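Local structure of Lpg0393 helical bundle domain-containing protein (Legionella pneumophila subsp. pneumophila str. Philadelphia 1, 4R0G) at residues 170-182 with 234-246. The protein acts as a guanine-nucleotide exchange factor for the small GTPases Rab5, Rab21 and Rab22, probably through its VPS9-like domain. Residues are numbered along the deposited sequence; the frame is centred on the assembly and turned at random.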
loop_
_atom_site.group_PDB
_atom_site.type_symbol
_atom_site.label_atom_id
_atom_site.label_comp_id
_atom_site.label_asym_id
_atom_site.label_seq_id
_atom_site.Cartn_x
_atom_site.Cartn_y
_atom_site.Cartn_z
ATOM N N TYR A 170 4.959 3.976 8.329
ATOM C CA TYR A 170 5.989 3.583 7.373
ATOM C C TYR A 170 6.986 2.625 8.019
ATOM O O TYR A 170 7.350 1.623 7.424
ATOM C CB TYR A 170 6.693 4.827 6.824
ATOM C CG TYR A 170 7.791 4.506 5.852
ATOM C CD1 TYR A 170 7.497 4.063 4.565
ATOM C CD2 TYR A 170 9.125 4.653 6.212
ATOM C CE1 TYR A 170 8.511 3.767 3.665
ATOM C CE2 TYR A 170 10.143 4.361 5.322
ATOM C CZ TYR A 170 9.833 3.919 4.052
ATOM O OH TYR A 170 10.862 3.633 3.172
ATOM N N LEU A 171 7.409 2.958 9.243
ATOM C CA LEU A 171 8.204 2.065 10.091
ATOM C C LEU A 171 7.564 0.722 10.295
ATOM O O LEU A 171 8.257 -0.282 10.283
ATOM C CB LEU A 171 8.441 2.655 11.471
ATOM C CG LEU A 171 9.639 3.578 11.651
ATOM C CD1 LEU A 171 9.874 3.788 13.109
ATOM C CD2 LEU A 171 10.895 2.998 10.976
ATOM N N LYS A 172 6.244 0.711 10.480
ATOM C CA LYS A 172 5.518 -0.518 10.787
ATOM C C LYS A 172 5.673 -1.523 9.653
ATOM O O LYS A 172 6.111 -2.663 9.879
ATOM C CB LYS A 172 4.043 -0.230 11.103
ATOM C CG LYS A 172 3.113 -1.455 11.238
ATOM C CD LYS A 172 1.735 -1.056 11.849
ATOM C CE LYS A 172 0.860 -2.256 12.326
ATOM N NZ LYS A 172 0.113 -2.967 11.228
ATOM N N TYR A 173 5.384 -1.087 8.428
ATOM C CA TYR A 173 5.412 -1.986 7.271
ATOM C C TYR A 173 6.824 -2.418 6.905
ATOM O O TYR A 173 7.052 -3.560 6.510
ATOM C CB TYR A 173 4.747 -1.327 6.065
ATOM C CG TYR A 173 3.383 -0.776 6.362
ATOM C CD1 TYR A 173 2.398 -1.578 6.915
ATOM C CD2 TYR A 173 3.091 0.549 6.117
ATOM C CE1 TYR A 173 1.136 -1.072 7.207
ATOM C CE2 TYR A 173 1.847 1.069 6.399
ATOM C CZ TYR A 173 0.871 0.262 6.949
ATOM O OH TYR A 173 -0.365 0.798 7.236
ATOM N N LEU A 174 7.773 -1.493 6.999
ATOM C CA LEU A 174 9.149 -1.810 6.641
ATOM C C LEU A 174 9.648 -2.958 7.496
ATOM O O LEU A 174 10.315 -3.861 6.996
ATOM C CB LEU A 174 10.049 -0.593 6.852
ATOM C CG LEU A 174 11.533 -0.702 6.468
ATOM C CD1 LEU A 174 11.702 -0.795 4.983
ATOM C CD2 LEU A 174 12.333 0.479 6.999
ATOM N N ILE A 175 9.296 -2.907 8.787
ATOM C CA ILE A 175 9.773 -3.861 9.791
ATOM C C ILE A 175 9.168 -5.231 9.560
ATOM O O ILE A 175 9.804 -6.257 9.802
ATOM C CB ILE A 175 9.524 -3.361 11.240
ATOM C CG1 ILE A 175 10.482 -2.221 11.561
ATOM C CG2 ILE A 175 9.777 -4.452 12.255
ATOM C CD1 ILE A 175 10.108 -1.459 12.788
ATOM N N GLU A 176 7.943 -5.243 9.061
ATOM C CA GLU A 176 7.298 -6.493 8.713
ATOM C C GLU A 176 8.067 -7.118 7.527
ATOM O O GLU A 176 8.295 -8.331 7.475
ATOM C CB GLU A 176 5.807 -6.239 8.406
ATOM C CG GLU A 176 4.833 -7.190 9.076
ATOM C CD GLU A 176 4.736 -7.041 10.605
ATOM O OE1 GLU A 176 4.190 -6.011 11.083
ATOM O OE2 GLU A 176 5.172 -7.977 11.331
ATOM N N ASP A 177 8.510 -6.277 6.600
ATOM C CA ASP A 177 9.171 -6.764 5.398
ATOM C C ASP A 177 10.586 -7.241 5.697
ATOM O O ASP A 177 11.085 -8.187 5.075
ATOM C CB ASP A 177 9.149 -5.702 4.283
ATOM C CG ASP A 177 7.767 -5.567 3.622
ATOM O OD1 ASP A 177 7.030 -6.573 3.594
ATOM O OD2 ASP A 177 7.399 -4.472 3.127
ATOM N N TYR A 178 11.227 -6.592 6.660
ATOM C CA TYR A 178 12.499 -7.076 7.163
ATOM C C TYR A 178 12.264 -8.459 7.728
ATOM O O TYR A 178 12.954 -9.405 7.366
ATOM C CB TYR A 178 12.995 -6.136 8.251
ATOM C CG TYR A 178 14.316 -6.492 8.910
ATOM C CD1 TYR A 178 15.129 -7.508 8.421
ATOM C CD2 TYR A 178 14.744 -5.792 10.031
ATOM C CE1 TYR A 178 16.330 -7.823 9.042
ATOM C CE2 TYR A 178 15.939 -6.094 10.656
ATOM C CZ TYR A 178 16.727 -7.108 10.163
ATOM O OH TYR A 178 17.917 -7.394 10.792
ATOM N N LEU A 179 11.263 -8.576 8.592
ATOM C CA LEU A 179 10.981 -9.837 9.264
ATOM C C LEU A 179 10.872 -11.021 8.311
ATOM O O LEU A 179 11.629 -11.978 8.442
ATOM C CB LEU A 179 9.701 -9.733 10.082
ATOM C CG LEU A 179 9.433 -10.938 11.001
ATOM C CD1 LEU A 179 10.744 -11.592 11.466
ATOM C CD2 LEU A 179 8.561 -10.533 12.209
ATOM N N SER A 180 9.969 -10.952 7.340
ATOM C CA SER A 180 9.759 -12.104 6.453
ATOM C C SER A 180 10.988 -12.428 5.619
ATOM O O SER A 180 11.242 -13.598 5.337
ATOM C CB SER A 180 8.508 -11.951 5.561
ATOM O OG SER A 180 8.486 -10.696 4.927
ATOM N N LEU A 181 11.734 -11.400 5.213
ATOM C CA LEU A 181 12.959 -11.622 4.451
ATOM C C LEU A 181 14.034 -12.361 5.289
ATOM O O LEU A 181 14.706 -13.268 4.793
ATOM C CB LEU A 181 13.502 -10.311 3.862
ATOM C CG LEU A 181 12.835 -9.668 2.634
ATOM C CD1 LEU A 181 13.616 -8.452 2.158
ATOM C CD2 LEU A 181 12.670 -10.646 1.472
ATOM N N LEU A 182 14.174 -11.983 6.559
ATOM C CA LEU A 182 15.115 -12.628 7.460
ATOM C C LEU A 182 14.739 -14.102 7.633
ATOM O O LEU A 182 15.602 -14.973 7.541
ATOM C CB LEU A 182 15.109 -11.921 8.822
ATOM C CG LEU A 182 16.411 -11.766 9.610
ATOM C CD1 LEU A 182 16.104 -11.626 11.087
ATOM C CD2 LEU A 182 17.348 -12.928 9.371
ATOM N N ALA A 234 23.259 -9.981 7.932
ATOM C CA ALA A 234 23.663 -10.185 6.553
ATOM C C ALA A 234 23.764 -8.846 5.853
ATOM O O ALA A 234 23.326 -7.823 6.388
ATOM C CB ALA A 234 22.638 -11.051 5.848
ATOM N N GLU A 235 24.274 -8.856 4.627
ATOM C CA GLU A 235 24.457 -7.604 3.899
ATOM C C GLU A 235 23.117 -6.902 3.699
ATOM O O GLU A 235 22.969 -5.715 4.005
ATOM C CB GLU A 235 25.155 -7.830 2.551
ATOM C CG GLU A 235 26.648 -8.111 2.649
ATOM C CD GLU A 235 27.394 -7.856 1.327
ATOM O OE1 GLU A 235 27.430 -6.682 0.882
ATOM O OE2 GLU A 235 27.940 -8.825 0.736
ATOM N N PHE A 236 22.142 -7.660 3.204
ATOM C CA PHE A 236 20.812 -7.133 2.958
ATOM C C PHE A 236 20.124 -6.606 4.217
ATOM O O PHE A 236 19.425 -5.599 4.143
ATOM C CB PHE A 236 19.934 -8.169 2.249
ATOM C CG PHE A 236 19.385 -9.234 3.153
ATOM C CD1 PHE A 236 20.099 -10.396 3.381
ATOM C CD2 PHE A 236 18.139 -9.088 3.751
ATOM C CE1 PHE A 236 19.594 -11.388 4.204
ATOM C CE2 PHE A 236 17.635 -10.077 4.570
ATOM C CZ PHE A 236 18.368 -11.227 4.798
ATOM N N GLU A 237 20.318 -7.263 5.362
ATOM C CA GLU A 237 19.707 -6.769 6.593
ATOM C C GLU A 237 20.112 -5.311 6.867
ATOM O O GLU A 237 19.310 -4.549 7.393
ATOM C CB GLU A 237 20.053 -7.651 7.806
ATOM C CG GLU A 237 19.581 -9.108 7.758
ATOM C CD GLU A 237 20.046 -9.925 8.990
ATOM O OE1 GLU A 237 19.462 -9.781 10.095
ATOM O OE2 GLU A 237 21.016 -10.708 8.851
ATOM N N GLU A 238 21.338 -4.930 6.485
ATOM C CA GLU A 238 21.936 -3.626 6.839
ATOM C C GLU A 238 21.133 -2.430 6.342
ATOM O O GLU A 238 21.023 -1.406 7.027
ATOM C CB GLU A 238 23.374 -3.487 6.299
ATOM C CG GLU A 238 24.458 -4.339 6.961
ATOM C CD GLU A 238 25.882 -3.970 6.507
ATOM O OE1 GLU A 238 26.101 -2.819 6.054
ATOM O OE2 GLU A 238 26.781 -4.838 6.614
ATOM N N GLU A 239 20.603 -2.544 5.133
ATOM C CA GLU A 239 19.837 -1.442 4.572
ATOM C C GLU A 239 18.637 -1.197 5.467
ATOM O O GLU A 239 18.353 -0.054 5.838
ATOM C CB GLU A 239 19.397 -1.737 3.133
ATOM C CG GLU A 239 18.788 -0.535 2.413
ATOM C CD GLU A 239 19.736 0.667 2.331
ATOM O OE1 GLU A 239 20.962 0.456 2.139
ATOM O OE2 GLU A 239 19.249 1.820 2.462
ATOM N N PHE A 240 17.965 -2.285 5.841
ATOM C CA PHE A 240 16.853 -2.213 6.783
ATOM C C PHE A 240 17.228 -1.550 8.100
ATOM O O PHE A 240 16.593 -0.576 8.488
ATOM C CB PHE A 240 16.262 -3.597 7.049
ATOM C CG PHE A 240 15.504 -4.160 5.887
ATOM C CD1 PHE A 240 14.322 -3.584 5.480
ATOM C CD2 PHE A 240 15.972 -5.273 5.206
ATOM C CE1 PHE A 240 13.616 -4.108 4.410
ATOM C CE2 PHE A 240 15.268 -5.803 4.133
ATOM C CZ PHE A 240 14.094 -5.221 3.734
ATOM N N LEU A 241 18.243 -2.069 8.787
ATOM C CA LEU A 241 18.670 -1.456 10.031
ATOM C C LEU A 241 18.933 0.058 9.881
ATOM O O LEU A 241 18.626 0.856 10.772
ATOM C CB LEU A 241 19.933 -2.134 10.548
ATOM C CG LEU A 241 19.831 -3.602 10.899
ATOM C CD1 LEU A 241 21.098 -4.035 11.608
ATOM C CD2 LEU A 241 18.618 -3.834 11.763
ATOM N N LYS A 242 19.514 0.447 8.752
ATOM C CA LYS A 242 19.807 1.853 8.498
ATOM C C LYS A 242 18.520 2.661 8.504
ATOM O O LYS A 242 18.396 3.634 9.256
ATOM C CB LYS A 242 20.565 2.037 7.171
ATOM C CG LYS A 242 21.991 1.509 7.188
ATOM C CD LYS A 242 22.969 2.475 6.509
ATOM C CE LYS A 242 24.426 2.012 6.653
ATOM N NZ LYS A 242 25.416 3.032 6.174
ATOM N N LYS A 243 17.560 2.253 7.683
ATOM C CA LYS A 243 16.305 2.987 7.581
ATOM C C LYS A 243 15.544 3.027 8.923
ATOM O O LYS A 243 15.178 4.097 9.385
ATOM C CB LYS A 243 15.471 2.462 6.405
ATOM C CG LYS A 243 16.128 2.741 5.047
ATOM C CD LYS A 243 15.666 1.795 3.916
ATOM C CE LYS A 243 14.735 2.494 2.916
ATOM N NZ LYS A 243 14.227 1.577 1.835
ATOM N N ILE A 244 15.389 1.878 9.572
ATOM C CA ILE A 244 14.717 1.764 10.873
ATOM C C ILE A 244 15.153 2.763 11.965
ATOM O O ILE A 244 14.304 3.454 12.544
ATOM C CB ILE A 244 14.821 0.311 11.410
ATOM C CG1 ILE A 244 14.044 -0.647 10.497
ATOM C CG2 ILE A 244 14.268 0.186 12.788
ATOM C CD1 ILE A 244 13.993 -2.084 11.019
ATOM N N SER A 245 16.447 2.859 12.258
ATOM C CA SER A 245 16.931 3.891 13.188
ATOM C C SER A 245 18.013 4.747 12.538
ATOM O O SER A 245 19.213 4.540 12.797
ATOM C CB SER A 245 17.482 3.263 14.473
ATOM O OG SER A 245 18.112 4.221 15.315
ATOM N N PRO A 246 17.603 5.718 11.697
ATOM C CA PRO A 246 18.591 6.535 10.990
ATOM C C PRO A 246 19.020 7.726 11.847
ATOM O O PRO A 246 18.608 7.858 13.006
ATOM C CB PRO A 246 17.804 7.027 9.772
ATOM C CG PRO A 246 16.416 7.227 10.322
ATOM C CD PRO A 246 16.231 6.182 11.420
#
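Tyr-178 carries CG anti to its backbone N (chi1 179°), and Phe-240 carries CG anti to its carbonyl carbon (chi1 -71°). These torsions send the two rings past each other, each toward the other's backbone. Their planes are nearly parallel, but they are slid apart and barely overlap, with ring centroids 5.2 Å apart. One face of each ring instead receives an aliphatic carbon in a CH-pi contact. Tyr-178 CA stands 4.1 Å from the centroid of the Phe-240 ring, almost on its normal. Phe-240 CB lies over one face of the Tyr-178 ring, offset toward the rim.

Tyr-178 is a knob in a hole formed by Glu-237, Phe-240, Leu-241 and Ile-244. Its OH donates to Glu-237 OE1 at 2.9 Å, on the anti side of the carboxylate. The other oxygen, OE2, forms a salt bridge with Arg-196; a close approach of Ala-234 N, from above the carboxylate plane, is modelled too short to be relied on. The carboxylate is thus tied at both oxygens, by Tyr-178 and Arg-196, which probably favours its charged form in this buried place.

Leu-174 CD1 and Leu-181 CD1 meet the edge of the Phe-240 ring, Leu-181 CD1 at 3.6 Å from CZ. Farther along, Ile-244 CD1 reaches Ile-175 CG1 at 3.6 Å, and Leu-174 CD2 packs on Lys-243 CB. Ile-175 also touches helix 193-208, and Ile-244 touches helix 215-229. Asp-177 turns to the second subunit, where it bonds the backbone N of Glu-74 and Ser-75.

The helix axes run antiparallel, at 163° and 10.5 Å apart. This knob-in-hole contact joins two antiparallel helices of the helical bundle domain of Lpg0393.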